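Local coordinates for hydrolase, alpha/beta hydrolase FOLD family (Staphylococcus aureus, PDB 2XMZ), which probably catalyses the lyase step of menaquinone biosynthesis that yields 2-succinyl-6-hydroxy-2,4-cyclohexadiene-1-carboxylate, using an alpha/beta hydrolase fold, at residues A[65-69]-A[95-99]; A[109-113]-A[262-266]; A[129-134]-A[189-195]; A[140-146]-A[176-182]. All coordinates share one frame; numbering follows the deposited sequence.

Contact 1: A[65-69]-A[95-99]; sequences NFDYI and RVALY
A chi1 of -171° swings the Tyr99 ring away from its backbone N, under Phe66 CB, while Phe66 holds its own CG beside the backbone N. Phe66 CB stands 3.5 Å from the centroid of the Tyr99 ring, 4° off the normal, a CH-pi contact. The two rings themselves meet obliquely, their planes 41° apart, with Phe66 CD1 3.5 Å from Tyr99 CB. The far rim of the Phe66 ring reaches Arg95 and Val96: NH1 of Arg95 lies near the ring plane, 3.4 Å from Phe66 CZ, so the guanidinium comes to an edge and not over a face. That NH1 is hydrogen-bonded to the carbonyl of Tyr191. Beside the ring, Ile69 and Val96 cross at about a right angle, and their methyls are pressed together, Ile69 CG2 to Val96 CG1 at 3.3 Å. The first turn of helix 66-77 packs on helix 92-103, the helix that follows the probable nucleophile elbow of this alpha/beta hydrolase. Asn65 OD1 caps that turn, accepting from Tyr68 N at 3.0 Å. Cohesion between the two helices here is essentially apolar and aromatic, and NH1 of the charged group at the ring edge is satisfied by the Tyr191 carbonyl.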
loop_
_atom_site.group_PDB
_atom_site.type_symbol
_atom_site.label_atom_id
_atom_site.label_comp_id
_atom_site.label_asym_id
_atom_site.label_seq_id
_atom_site.Cartn_x
_atom_site.Cartn_y
_atom_site.Cartn_z
ATOM N N ASN A 65 10.670 -4.512 10.597
ATOM C CA ASN A 65 9.709 -5.609 10.468
ATOM C C ASN A 65 8.267 -5.109 10.683
ATOM O O ASN A 65 8.042 -3.923 10.916
ATOM C CB ASN A 65 10.108 -6.779 11.388
ATOM C CG ASN A 65 10.257 -6.358 12.851
ATOM O OD1 ASN A 65 9.631 -5.397 13.308
ATOM N ND2 ASN A 65 11.098 -7.071 13.584
ATOM N N PHE A 66 7.287 -5.990 10.584
ATOM C CA PHE A 66 5.909 -5.561 10.739
ATOM C C PHE A 66 5.537 -4.984 12.113
ATOM O O PHE A 66 4.684 -4.106 12.198
ATOM C CB PHE A 66 4.935 -6.647 10.261
ATOM C CG PHE A 66 4.795 -6.672 8.766
ATOM C CD1 PHE A 66 3.800 -5.918 8.146
ATOM C CD2 PHE A 66 5.722 -7.374 7.974
ATOM C CE1 PHE A 66 3.694 -5.891 6.737
ATOM C CE2 PHE A 66 5.645 -7.345 6.588
ATOM C CZ PHE A 66 4.613 -6.630 5.962
ATOM N N ASP A 67 6.194 -5.451 13.169
ATOM C CA ASP A 67 5.879 -4.944 14.491
ATOM C C ASP A 67 6.422 -3.529 14.651
ATOM O O ASP A 67 5.761 -2.676 15.238
ATOM C CB ASP A 67 6.450 -5.821 15.604
ATOM C CG ASP A 67 6.092 -5.293 16.994
ATOM O OD1 ASP A 67 6.994 -4.879 17.747
ATOM O OD2 ASP A 67 4.896 -5.260 17.327
ATOM N N TYR A 68 7.611 -3.293 14.109
ATOM C CA TYR A 68 8.164 -1.937 13.988
ATOM C C TYR A 68 7.224 -0.998 13.229
ATOM O O TYR A 68 6.938 0.111 13.680
ATOM C CB TYR A 68 9.538 -1.955 13.304
ATOM C CG TYR A 68 10.136 -0.569 13.136
ATOM C CD1 TYR A 68 10.928 0.005 14.151
ATOM C CD2 TYR A 68 9.915 0.167 11.968
ATOM C CE1 TYR A 68 11.474 1.293 14.009
ATOM C CE2 TYR A 68 10.458 1.448 11.807
ATOM C CZ TYR A 68 11.227 2.003 12.830
ATOM O OH TYR A 68 11.749 3.256 12.655
ATOM N N ILE A 69 6.765 -1.431 12.070
ATOM C CA ILE A 69 5.842 -0.618 11.263
ATOM C C ILE A 69 4.512 -0.396 11.997
ATOM O O ILE A 69 3.958 0.709 11.959
ATOM C CB ILE A 69 5.599 -1.234 9.884
ATOM C CG1 ILE A 69 6.890 -1.214 9.073
ATOM C CG2 ILE A 69 4.479 -0.475 9.112
ATOM C CD1 ILE A 69 6.967 -2.330 8.088
ATOM N N ARG A 95 -0.122 -4.638 2.389
ATOM C CA ARG A 95 0.378 -5.711 3.262
ATOM C C ARG A 95 0.524 -5.169 4.671
ATOM O O ARG A 95 0.144 -5.811 5.642
ATOM C CB ARG A 95 1.703 -6.297 2.757
ATOM C CG ARG A 95 1.589 -6.932 1.344
ATOM C CD ARG A 95 2.846 -7.699 0.930
ATOM N NE ARG A 95 4.033 -6.873 0.625
ATOM C CZ ARG A 95 5.065 -6.693 1.457
ATOM N NH1 ARG A 95 5.057 -7.258 2.667
ATOM N NH2 ARG A 95 6.130 -5.973 1.068
ATOM N N VAL A 96 1.043 -3.956 4.760
ATOM C CA VAL A 96 1.081 -3.241 6.015
ATOM C C VAL A 96 -0.348 -2.976 6.547
ATOM O O VAL A 96 -0.597 -3.171 7.738
ATOM C CB VAL A 96 1.911 -1.945 5.897
ATOM C CG1 VAL A 96 1.823 -1.112 7.178
ATOM C CG2 VAL A 96 3.353 -2.292 5.578
ATOM N N ALA A 97 -1.279 -2.586 5.683
ATOM C CA ALA A 97 -2.626 -2.275 6.154
ATOM C C ALA A 97 -3.330 -3.526 6.653
ATOM O O ALA A 97 -4.051 -3.497 7.660
ATOM C CB ALA A 97 -3.459 -1.568 5.064
ATOM N N LEU A 98 -3.116 -4.653 5.978
ATOM C CA LEU A 98 -3.702 -5.914 6.478
ATOM C C LEU A 98 -3.105 -6.294 7.831
ATOM O O LEU A 98 -3.831 -6.648 8.762
ATOM C CB LEU A 98 -3.451 -7.049 5.469
ATOM C CG LEU A 98 -4.469 -7.141 4.327
ATOM C CD1 LEU A 98 -3.939 -8.065 3.227
ATOM C CD2 LEU A 98 -5.775 -7.662 4.828
ATOM N N TYR A 99 -1.776 -6.182 7.953
ATOM C CA TYR A 99 -1.110 -6.502 9.208
ATOM C C TYR A 99 -1.650 -5.608 10.299
ATOM O O TYR A 99 -1.921 -6.063 11.439
ATOM C CB TYR A 99 0.420 -6.374 9.092
ATOM C CG TYR A 99 1.135 -6.904 10.314
ATOM C CD1 TYR A 99 1.553 -8.224 10.373
ATOM C CD2 TYR A 99 1.362 -6.090 11.423
ATOM C CE1 TYR A 99 2.206 -8.739 11.501
ATOM C CE2 TYR A 99 2.013 -6.597 12.576
ATOM C CZ TYR A 99 2.423 -7.922 12.597
ATOM O OH TYR A 99 3.062 -8.440 13.702
#

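Contact 2: A[109-113]-A[262-266]; sequences SNLIL and FLKEE
Strand 110-113 and helix 262-266 run nearly antiparallel, their axes 164° apart in direction and 10.5 Å apart at closest approach. Asn110 therefore faces Glu266, and Ile112 faces Phe262, one turn earlier on the helix. Phe262 reaches from the helix to the strand: its CG is anti to the backbone N (chi1 171°), which sends the ring toward the strand between the side chains of Asn110 and Ile112. Ring atom CE2 of Phe262 lies 3.6 Å from Ile112 CG1 and 3.7 Å from Asn110 CB, both approaching obliquely. The Ile112 and Phe262 side chains lie alongside, pointing opposite ways, and CD1 of Ile112 also reaches CD2 of Phe262, at 3.7 Å. The helix is the C-terminal one of the alpha/beta hydrolase fold, packed here against the central mixed sheet, in which strand 110-114 lies between 84-90 and 210-215. Phe262 also touches Leu211 of the latter strand, and Leu263 touches Thr86 of the former. At the other end of the contact Asn110 OD1 approaches the aliphatic part of Glu266, 3.4 Å from CB, while Glu266 CG sits over one face of the Phe262 ring near its rim. A water bridges the segments, donating to Asn110 OD1 at 2.6 Å and to Glu266 O at 3.2 Å. The amide nitrogen ND2 of Asn110 turns to Thr86 OG1 in the neighbouring strand.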
loop_
_atom_site.group_PDB
_atom_site.type_symbol
_atom_site.label_atom_id
_atom_site.label_comp_id
_atom_site.label_asym_id
_atom_site.label_seq_id
_atom_site.Cartn_x
_atom_site.Cartn_y
_atom_site.Cartn_z
ATOM N N SER A 109 -11.704 2.024 11.460
ATOM C CA SER A 109 -13.118 1.989 11.186
ATOM C C SER A 109 -13.418 1.192 9.928
ATOM O O SER A 109 -14.349 0.406 9.915
ATOM C CB SER A 109 -13.652 3.402 11.055
ATOM O OG SER A 109 -13.934 3.901 12.349
ATOM N N ASN A 110 -12.607 1.400 8.894
ATOM C CA ASN A 110 -12.752 0.729 7.587
ATOM C C ASN A 110 -11.380 0.378 7.029
ATOM O O ASN A 110 -10.348 0.973 7.421
ATOM C CB ASN A 110 -13.440 1.634 6.541
ATOM C CG ASN A 110 -14.788 2.153 6.996
ATOM O OD1 ASN A 110 -15.780 1.424 7.014
ATOM N ND2 ASN A 110 -14.841 3.431 7.327
ATOM N N LEU A 111 -11.372 -0.549 6.077
ATOM C CA LEU A 111 -10.130 -0.984 5.464
ATOM C C LEU A 111 -10.234 -0.952 3.955
ATOM O O LEU A 111 -11.228 -1.374 3.390
ATOM C CB LEU A 111 -9.760 -2.383 5.956
ATOM C CG LEU A 111 -8.430 -2.973 5.483
ATOM C CD1 LEU A 111 -7.187 -2.162 5.999
ATOM C CD2 LEU A 111 -8.348 -4.436 5.891
ATOM N N ILE A 112 -9.212 -0.421 3.291
ATOM C CA ILE A 112 -9.205 -0.438 1.822
ATOM C C ILE A 112 -7.889 -0.988 1.333
ATOM O O ILE A 112 -6.809 -0.560 1.756
ATOM C CB ILE A 112 -9.505 0.937 1.139
ATOM C CG1 ILE A 112 -10.827 1.507 1.633
ATOM C CG2 ILE A 112 -9.602 0.738 -0.371
ATOM C CD1 ILE A 112 -11.082 3.016 1.251
ATOM N N LEU A 113 -8.002 -1.945 0.423
ATOM C CA LEU A 113 -6.869 -2.680 -0.089
ATOM C C LEU A 113 -6.857 -2.597 -1.611
ATOM O O LEU A 113 -7.835 -2.978 -2.273
ATOM C CB LEU A 113 -6.996 -4.151 0.344
ATOM C CG LEU A 113 -7.150 -4.359 1.865
ATOM C CD1 LEU A 113 -7.390 -5.829 2.138
ATOM C CD2 LEU A 113 -5.926 -3.883 2.622
ATOM N N PHE A 262 -17.633 3.866 -1.418
ATOM C CA PHE A 262 -17.441 2.994 -0.253
ATOM C C PHE A 262 -17.516 3.840 1.009
ATOM O O PHE A 262 -18.355 3.589 1.881
ATOM C CB PHE A 262 -16.076 2.285 -0.336
ATOM C CG PHE A 262 -15.671 1.529 0.927
ATOM C CD1 PHE A 262 -16.295 0.326 1.280
ATOM C CD2 PHE A 262 -14.648 2.014 1.744
ATOM C CE1 PHE A 262 -15.889 -0.387 2.445
ATOM C CE2 PHE A 262 -14.239 1.323 2.910
ATOM C CZ PHE A 262 -14.857 0.107 3.250
ATOM N N LEU A 263 -16.666 4.862 1.082
ATOM C CA LEU A 263 -16.697 5.816 2.195
ATOM C C LEU A 263 -18.092 6.397 2.435
ATOM O O LEU A 263 -18.491 6.556 3.580
ATOM C CB LEU A 263 -15.668 6.940 2.018
ATOM C CG LEU A 263 -14.176 6.565 1.970
ATOM C CD1 LEU A 263 -13.329 7.792 1.677
ATOM C CD2 LEU A 263 -13.689 5.876 3.250
ATOM N N LYS A 264 -18.816 6.705 1.358
ATOM C CA LYS A 264 -20.206 7.191 1.438
ATOM C C LYS A 264 -21.086 6.151 2.152
ATOM O O LYS A 264 -21.787 6.478 3.113
ATOM C CB LYS A 264 -20.774 7.465 0.028
ATOM C CG LYS A 264 -21.510 8.811 -0.185
ATOM C CD LYS A 264 -22.607 9.077 0.823
ATOM C CE LYS A 264 -23.346 10.383 0.520
ATOM N NZ LYS A 264 -24.168 10.313 -0.726
ATOM N N GLU A 265 -21.011 4.901 1.685
ATOM C CA GLU A 265 -21.815 3.791 2.212
ATOM C C GLU A 265 -21.547 3.494 3.675
ATOM O O GLU A 265 -22.448 3.084 4.403
ATOM C CB GLU A 265 -21.594 2.523 1.392
ATOM C CG GLU A 265 -22.249 2.563 0.037
ATOM C CD GLU A 265 -21.650 1.578 -0.944
ATOM O OE1 GLU A 265 -20.569 1.016 -0.662
ATOM O OE2 GLU A 265 -22.269 1.372 -2.011
ATOM N N GLU A 266 -20.308 3.705 4.099
ATOM C CA GLU A 266 -19.898 3.358 5.451
ATOM C C GLU A 266 -19.893 4.544 6.426
ATOM O O GLU A 266 -19.545 4.379 7.589
ATOM C CB GLU A 266 -18.552 2.613 5.438
ATOM C CG GLU A 266 -18.493 1.400 4.493
ATOM C CD GLU A 266 -19.511 0.294 4.813
ATOM O OE1 GLU A 266 -19.942 0.167 5.973
ATOM O OE2 GLU A 266 -19.861 -0.478 3.895
HETATM O O HOH W 1 -17.714 1.936 8.613
#

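Contact 3: A[129-134]-A[189-195]; sequences RRLVDD and RDYGTGQ
Residues 129-134 of helix 123-143 come so close to the turn at 192-195 that the CA atoms of Arg130 and Gly194 are 4.3 Å apart, with no glycine side chain between the backbones. Arg130 reaches past this point, bent at chi3 (-63°), and its NH2 donates to Gly194 O at 3.0 Å, the acceptor lying in the guanidinium plane and the N-H...O angle being 157°. The CD of Arg130 meets Gln195 OE1 at 3.2 Å. Arg129 turns the flat of its guanidinium to Thr193, whose CB stands over the centre of one face. NE of Arg129 forms a salt bridge with Asp133 OD2 at 2.8 Å, from above the carboxylate plane. Helices 123-143 and 181-191 belong to the helical region inserted between strands 110-114 and 210-215, the usual site of the cap in alpha/beta hydrolases. One water donates to Asp133 OD2 and accepts from Arg129 NH2 and Thr193 N, and a second links the same carboxylate oxygen to Gly194 N. Asp133 OD2 is thus gripped by one N-H and two waters, while OD1 pairs with Arg136. A third water donates to both Asp134 OD2, at 2.5 Å, and Gln195 OE1, at 3.0 Å.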
loop_
_atom_site.group_PDB
_atom_site.type_symbol
_atom_site.label_atom_id
_atom_site.label_comp_id
_atom_site.label_asym_id
_atom_site.label_seq_id
_atom_site.Cartn_x
_atom_site.Cartn_y
_atom_site.Cartn_z
ATOM N N ARG A 129 10.400 -16.465 -2.386
ATOM C CA ARG A 129 10.240 -15.040 -2.441
ATOM C C ARG A 129 11.319 -14.303 -1.658
ATOM O O ARG A 129 11.816 -13.278 -2.118
ATOM C CB ARG A 129 8.858 -14.643 -1.929
ATOM C CG ARG A 129 8.657 -13.179 -1.847
ATOM C CD ARG A 129 8.861 -12.501 -3.209
ATOM N NE ARG A 129 8.446 -11.112 -3.123
ATOM C CZ ARG A 129 7.251 -10.682 -3.507
ATOM N NH1 ARG A 129 6.370 -11.543 -4.020
ATOM N NH2 ARG A 129 6.933 -9.400 -3.374
ATOM N N ARG A 130 11.659 -14.822 -0.477
ATOM C CA ARG A 130 12.762 -14.285 0.314
ATOM C C ARG A 130 14.047 -14.245 -0.480
ATOM O O ARG A 130 14.713 -13.219 -0.508
ATOM C CB ARG A 130 12.985 -15.083 1.596
ATOM C CG ARG A 130 12.033 -14.670 2.713
ATOM C CD ARG A 130 12.577 -15.057 4.087
ATOM N NE ARG A 130 12.731 -16.493 4.282
ATOM C CZ ARG A 130 11.746 -17.333 4.581
ATOM N NH1 ARG A 130 12.011 -18.623 4.770
ATOM N NH2 ARG A 130 10.502 -16.891 4.693
ATOM N N LEU A 131 14.395 -15.364 -1.114
ATOM C CA LEU A 131 15.591 -15.435 -1.974
ATOM C C LEU A 131 15.589 -14.366 -3.074
ATOM O O LEU A 131 16.601 -13.703 -3.304
ATOM C CB LEU A 131 15.744 -16.821 -2.600
ATOM C CG LEU A 131 16.093 -18.022 -1.709
ATOM C CD1 LEU A 131 15.671 -19.341 -2.373
ATOM C CD2 LEU A 131 17.587 -18.087 -1.406
ATOM N N VAL A 132 14.458 -14.206 -3.750
ATOM C CA VAL A 132 14.348 -13.243 -4.833
ATOM C C VAL A 132 14.489 -11.816 -4.299
ATOM O O VAL A 132 15.242 -11.026 -4.850
ATOM C CB VAL A 132 13.014 -13.391 -5.586
ATOM C CG1 VAL A 132 12.798 -12.216 -6.522
ATOM C CG2 VAL A 132 12.994 -14.692 -6.370
ATOM N N ASP A 133 13.772 -11.497 -3.224
ATOM C CA ASP A 133 13.870 -10.164 -2.617
ATOM C C ASP A 133 15.219 -9.891 -1.985
ATOM O O ASP A 133 15.693 -8.752 -2.021
ATOM C CB ASP A 133 12.759 -9.941 -1.612
ATOM C CG ASP A 133 11.427 -9.745 -2.280
ATOM O OD1 ASP A 133 11.401 -9.459 -3.506
ATOM O OD2 ASP A 133 10.415 -9.851 -1.577
ATOM N N ASP A 134 15.838 -10.933 -1.427
ATOM C CA ASP A 134 17.215 -10.821 -0.940
ATOM C C ASP A 134 18.200 -10.549 -2.096
ATOM O O ASP A 134 19.071 -9.668 -1.987
ATOM C CB ASP A 134 17.607 -12.054 -0.117
ATOM C CG ASP A 134 16.923 -12.085 1.276
ATOM O OD1 ASP A 134 16.111 -11.182 1.613
ATOM O OD2 ASP A 134 17.178 -13.036 2.032
ATOM N N ARG A 189 14.579 -6.638 2.637
ATOM C CA ARG A 189 15.049 -7.625 3.621
ATOM C C ARG A 189 14.189 -7.678 4.888
ATOM O O ARG A 189 13.980 -8.755 5.433
ATOM C CB ARG A 189 16.537 -7.429 3.970
ATOM C CG ARG A 189 17.480 -7.379 2.737
ATOM C CD ARG A 189 18.951 -7.631 3.057
ATOM N NE ARG A 189 19.857 -6.862 2.189
ATOM C CZ ARG A 189 20.524 -7.331 1.126
ATOM N NH1 ARG A 189 20.405 -8.604 0.706
ATOM N NH2 ARG A 189 21.312 -6.505 0.454
ATOM N N ASP A 190 13.715 -6.528 5.367
ATOM C CA ASP A 190 12.984 -6.452 6.644
ATOM C C ASP A 190 11.480 -6.647 6.524
ATOM O O ASP A 190 10.878 -7.224 7.410
ATOM C CB ASP A 190 13.240 -5.135 7.386
ATOM C CG ASP A 190 14.666 -4.983 7.814
ATOM O OD1 ASP A 190 15.469 -5.882 7.506
ATOM O OD2 ASP A 190 14.980 -3.965 8.444
ATOM N N TYR A 191 10.860 -6.153 5.463
ATOM C CA TYR A 191 9.388 -6.337 5.363
ATOM C C TYR A 191 8.870 -6.714 3.984
ATOM O O TYR A 191 7.675 -6.542 3.669
ATOM C CB TYR A 191 8.588 -5.207 6.017
ATOM C CG TYR A 191 8.671 -3.826 5.401
ATOM C CD1 TYR A 191 7.591 -3.317 4.674
ATOM C CD2 TYR A 191 9.782 -3.006 5.594
ATOM C CE1 TYR A 191 7.594 -2.038 4.163
ATOM C CE2 TYR A 191 9.814 -1.692 5.068
ATOM C CZ TYR A 191 8.703 -1.224 4.343
ATOM O OH TYR A 191 8.645 0.045 3.804
ATOM N N GLY A 192 9.773 -7.273 3.184
ATOM C CA GLY A 192 9.392 -7.899 1.940
ATOM C C GLY A 192 8.391 -9.000 2.205
ATOM O O GLY A 192 8.268 -9.514 3.346
ATOM N N THR A 193 7.683 -9.377 1.151
ATOM C CA THR A 193 6.584 -10.336 1.254
ATOM C C THR A 193 7.051 -11.665 1.802
ATOM O O THR A 193 6.311 -12.335 2.525
ATOM C CB THR A 193 5.865 -10.495 -0.084
ATOM O OG1 THR A 193 5.357 -9.211 -0.463
ATOM C CG2 THR A 193 4.686 -11.499 0.039
ATOM N N GLY A 194 8.299 -12.010 1.492
ATOM C CA GLY A 194 8.902 -13.243 1.962
ATOM C C GLY A 194 9.132 -13.235 3.461
ATOM O O GLY A 194 9.201 -14.291 4.073
ATOM N N GLN A 195 9.261 -12.047 4.049
ATOM C CA GLN A 195 9.427 -11.904 5.501
ATOM C C GLN A 195 8.107 -11.827 6.247
ATOM O O GLN A 195 8.067 -12.045 7.469
ATOM C CB GLN A 195 10.236 -10.641 5.858
ATOM C CG GLN A 195 11.568 -10.504 5.131
ATOM C CD GLN A 195 12.530 -11.631 5.409
ATOM O OE1 GLN A 195 13.350 -11.988 4.544
ATOM N NE2 GLN A 195 12.434 -12.219 6.599
HETATM O O HOH W 2 8.460 -7.974 -1.173
HETATM O O HOH W 3 10.600 -10.798 0.709
HETATM O O HOH W 4 15.772 -13.605 4.037
#

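Contact 4: A[140-146]-A[176-182]; sequences LDIAGIE and RLSQSPH
Ile145 and Pro181 face each other, the isoleucine CB 4.0 Å from CD of the proline and the pyrrolidine ring meeting the backbone at Gly144 and Ile145. With CG1 of Ile145 anti to the backbone N (chi1 -165°), that branch points between two backbone carbonyls where residues 176-179 turn: CG1 is 3.4 Å from Arg176 O and 3.5 Å from Gln179 O. The other branch, CG2, meets Leu177 O, also at 3.4 Å. Leu177 in turn lays its CD2 against the backbone of Glu146, 3.7 Å from CA. At the CB corner of the same proline ring, Leu140 comes in at a slant, its CD2 3.9 Å from Pro181 CB and its CB against the proline carbonyl. Asp141 and His182 cross at about a right angle; carboxylate oxygen OD1 of Asp141 comes 3.5 Å from His182 CA, so it meets the backbone rather than the imidazole. A water donates to both Asp141 OD1 and His182 O, at 2.6 Å from the latter, and OD2 of Asp141 forms a salt bridge with Arg189. Two helix-to-helix corners interlock here: Gly144, with positive phi (93°), joins helices 123-143 and 145-152, and residues 178-180 join 166-177 to 181-191, all within the helical cap region of the fold. Gln179 sends its amide away from the contact, to Asp28 and Gly54. Direct contact across the two corners is van der Waals packing, much of it of methyls and methylenes on carbonyl oxygens, with water supplying the polar link at the Asp141 end.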
loop_
_atom_site.group_PDB
_atom_site.type_symbol
_atom_site.label_atom_id
_atom_site.label_comp_id
_atom_site.label_asym_id
_atom_site.label_seq_id
_atom_site.Cartn_x
_atom_site.Cartn_y
_atom_site.Cartn_z
ATOM N N LEU A 140 20.422 -3.849 -5.414
ATOM C CA LEU A 140 20.252 -2.444 -5.046
ATOM C C LEU A 140 21.496 -1.885 -4.349
ATOM O O LEU A 140 22.053 -0.899 -4.808
ATOM C CB LEU A 140 18.991 -2.253 -4.192
ATOM C CG LEU A 140 17.671 -2.198 -4.981
ATOM C CD1 LEU A 140 16.457 -2.606 -4.101
ATOM C CD2 LEU A 140 17.476 -0.791 -5.558
ATOM N N ASP A 141 21.925 -2.523 -3.256
ATOM C CA ASP A 141 23.130 -2.129 -2.505
ATOM C C ASP A 141 24.375 -1.962 -3.389
ATOM O O ASP A 141 25.282 -1.185 -3.058
ATOM C CB ASP A 141 23.450 -3.178 -1.432
ATOM C CG ASP A 141 22.760 -2.918 -0.099
ATOM O OD1 ASP A 141 22.100 -1.859 0.075
ATOM O OD2 ASP A 141 22.896 -3.798 0.791
ATOM N N ILE A 142 24.411 -2.702 -4.496
ATOM C CA ILE A 142 25.593 -2.794 -5.368
ATOM C C ILE A 142 25.463 -2.000 -6.682
ATOM O O ILE A 142 26.316 -1.159 -6.976
ATOM C CB ILE A 142 25.981 -4.287 -5.656
ATOM C CG1 ILE A 142 26.378 -4.992 -4.347
ATOM C CG2 ILE A 142 27.116 -4.377 -6.698
ATOM C CD1 ILE A 142 26.576 -6.508 -4.461
ATOM N N ALA A 143 24.398 -2.249 -7.452
ATOM C CA ALA A 143 24.252 -1.634 -8.779
ATOM C C ALA A 143 23.512 -0.282 -8.817
ATOM O O ALA A 143 23.548 0.422 -9.835
ATOM C CB ALA A 143 23.642 -2.632 -9.776
ATOM N N GLY A 144 22.845 0.079 -7.724
ATOM C CA GLY A 144 22.225 1.408 -7.595
ATOM C C GLY A 144 20.770 1.498 -8.026
ATOM O O GLY A 144 20.184 0.513 -8.482
ATOM N N ILE A 145 20.185 2.689 -7.912
ATOM C CA ILE A 145 18.738 2.834 -8.124
ATOM C C ILE A 145 18.369 2.733 -9.602
ATOM O O ILE A 145 17.444 2.009 -9.950
ATOM C CB ILE A 145 18.147 4.132 -7.473
ATOM C CG1 ILE A 145 16.616 4.056 -7.387
ATOM C CG2 ILE A 145 18.577 5.404 -8.220
ATOM C CD1 ILE A 145 16.100 2.876 -6.595
ATOM N N GLU A 146 19.115 3.423 -10.464
ATOM C CA GLU A 146 18.745 3.546 -11.867
ATOM C C GLU A 146 18.636 2.187 -12.568
ATOM O O GLU A 146 17.631 1.904 -13.220
ATOM C CB GLU A 146 19.691 4.497 -12.622
ATOM C CG GLU A 146 19.211 4.836 -14.041
ATOM C CD GLU A 146 20.001 5.961 -14.688
ATOM O OE1 GLU A 146 20.598 6.773 -13.948
ATOM O OE2 GLU A 146 20.035 6.033 -15.934
ATOM N N ARG A 176 10.404 6.428 -8.423
ATOM C CA ARG A 176 11.258 5.263 -8.178
ATOM C C ARG A 176 12.758 5.658 -8.071
ATOM O O ARG A 176 13.468 5.229 -7.149
ATOM C CB ARG A 176 11.049 4.215 -9.287
ATOM C CG ARG A 176 9.594 3.655 -9.374
ATOM C CD ARG A 176 9.487 2.651 -10.510
ATOM N NE ARG A 176 8.247 1.872 -10.483
ATOM C CZ ARG A 176 7.714 1.270 -11.543
ATOM N NH1 ARG A 176 8.297 1.353 -12.738
ATOM N NH2 ARG A 176 6.591 0.574 -11.403
ATOM N N LEU A 177 13.220 6.487 -9.010
ATOM C CA LEU A 177 14.634 6.902 -9.088
ATOM C C LEU A 177 15.056 7.739 -7.890
ATOM O O LEU A 177 16.247 7.813 -7.543
ATOM C CB LEU A 177 14.905 7.667 -10.390
ATOM C CG LEU A 177 14.812 6.869 -11.709
ATOM C CD1 LEU A 177 15.039 7.772 -12.932
ATOM C CD2 LEU A 177 15.779 5.709 -11.717
ATOM N N SER A 178 14.082 8.379 -7.247
ATOM C CA SER A 178 14.398 9.228 -6.110
ATOM C C SER A 178 14.510 8.416 -4.824
ATOM O O SER A 178 14.956 8.933 -3.807
ATOM C CB SER A 178 13.350 10.308 -5.936
ATOM O OG SER A 178 12.170 9.712 -5.453
ATOM N N GLN A 179 14.127 7.143 -4.862
ATOM C CA GLN A 179 14.254 6.314 -3.668
ATOM C C GLN A 179 15.713 5.990 -3.431
ATOM O O GLN A 179 16.488 5.892 -4.369
ATOM C CB GLN A 179 13.423 5.025 -3.781
ATOM C CG GLN A 179 11.924 5.251 -3.993
ATOM C CD GLN A 179 11.322 6.251 -3.002
ATOM O OE1 GLN A 179 11.601 6.190 -1.800
ATOM N NE2 GLN A 179 10.483 7.166 -3.508
ATOM N N SER A 180 16.097 5.875 -2.169
ATOM C CA SER A 180 17.459 5.485 -1.817
ATOM C C SER A 180 17.619 3.967 -1.991
ATOM O O SER A 180 16.882 3.193 -1.349
ATOM C CB SER A 180 17.709 5.879 -0.372
ATOM O OG SER A 180 18.992 5.469 0.023
ATOM N N PRO A 181 18.556 3.530 -2.855
ATOM C CA PRO A 181 18.690 2.072 -3.082
ATOM C C PRO A 181 19.049 1.255 -1.837
ATOM O O PRO A 181 18.518 0.150 -1.659
ATOM C CB PRO A 181 19.799 1.960 -4.142
ATOM C CG PRO A 181 20.508 3.292 -4.134
ATOM C CD PRO A 181 19.453 4.311 -3.732
ATOM N N HIS A 182 19.907 1.795 -0.973
ATOM C CA HIS A 182 20.231 1.123 0.290
ATOM C C HIS A 182 18.991 0.961 1.187
ATOM O O HIS A 182 18.794 -0.097 1.825
ATOM C CB HIS A 182 21.439 1.790 1.001
ATOM C CG HIS A 182 21.089 3.038 1.759
ATOM N ND1 HIS A 182 21.021 4.281 1.163
ATOM C CD2 HIS A 182 20.783 3.232 3.065
ATOM C CE1 HIS A 182 20.687 5.189 2.071
ATOM N NE2 HIS A 182 20.539 4.578 3.234
HETATM O O HOH W 5 20.616 -1.719 2.771
#

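From the N terminus, contact 1 closes first, joining helix 66-77 to helix 92-103 across 25 residues that include the rest of helix 66-77 and strand 84-90. Contact 2 opens next on strand 110-114 and closes only at the C-terminal helix 252-266, so its long loop encloses both remaining contacts. Within it, contact 3 ties helix 123-143 to the end of helix 181-191, and contact 4, nested inside that, joins the corners between the same two helices and their neighbours; Arg189 and Asp141 link the pair. Contact 1 touches contact 2 through Leu98 and Leu113, and contact 3 through Arg95 and Tyr191. It therefore stands between the sheet core and the helical cap, while contacts 2 and 4 are about 35 Å apart between centres.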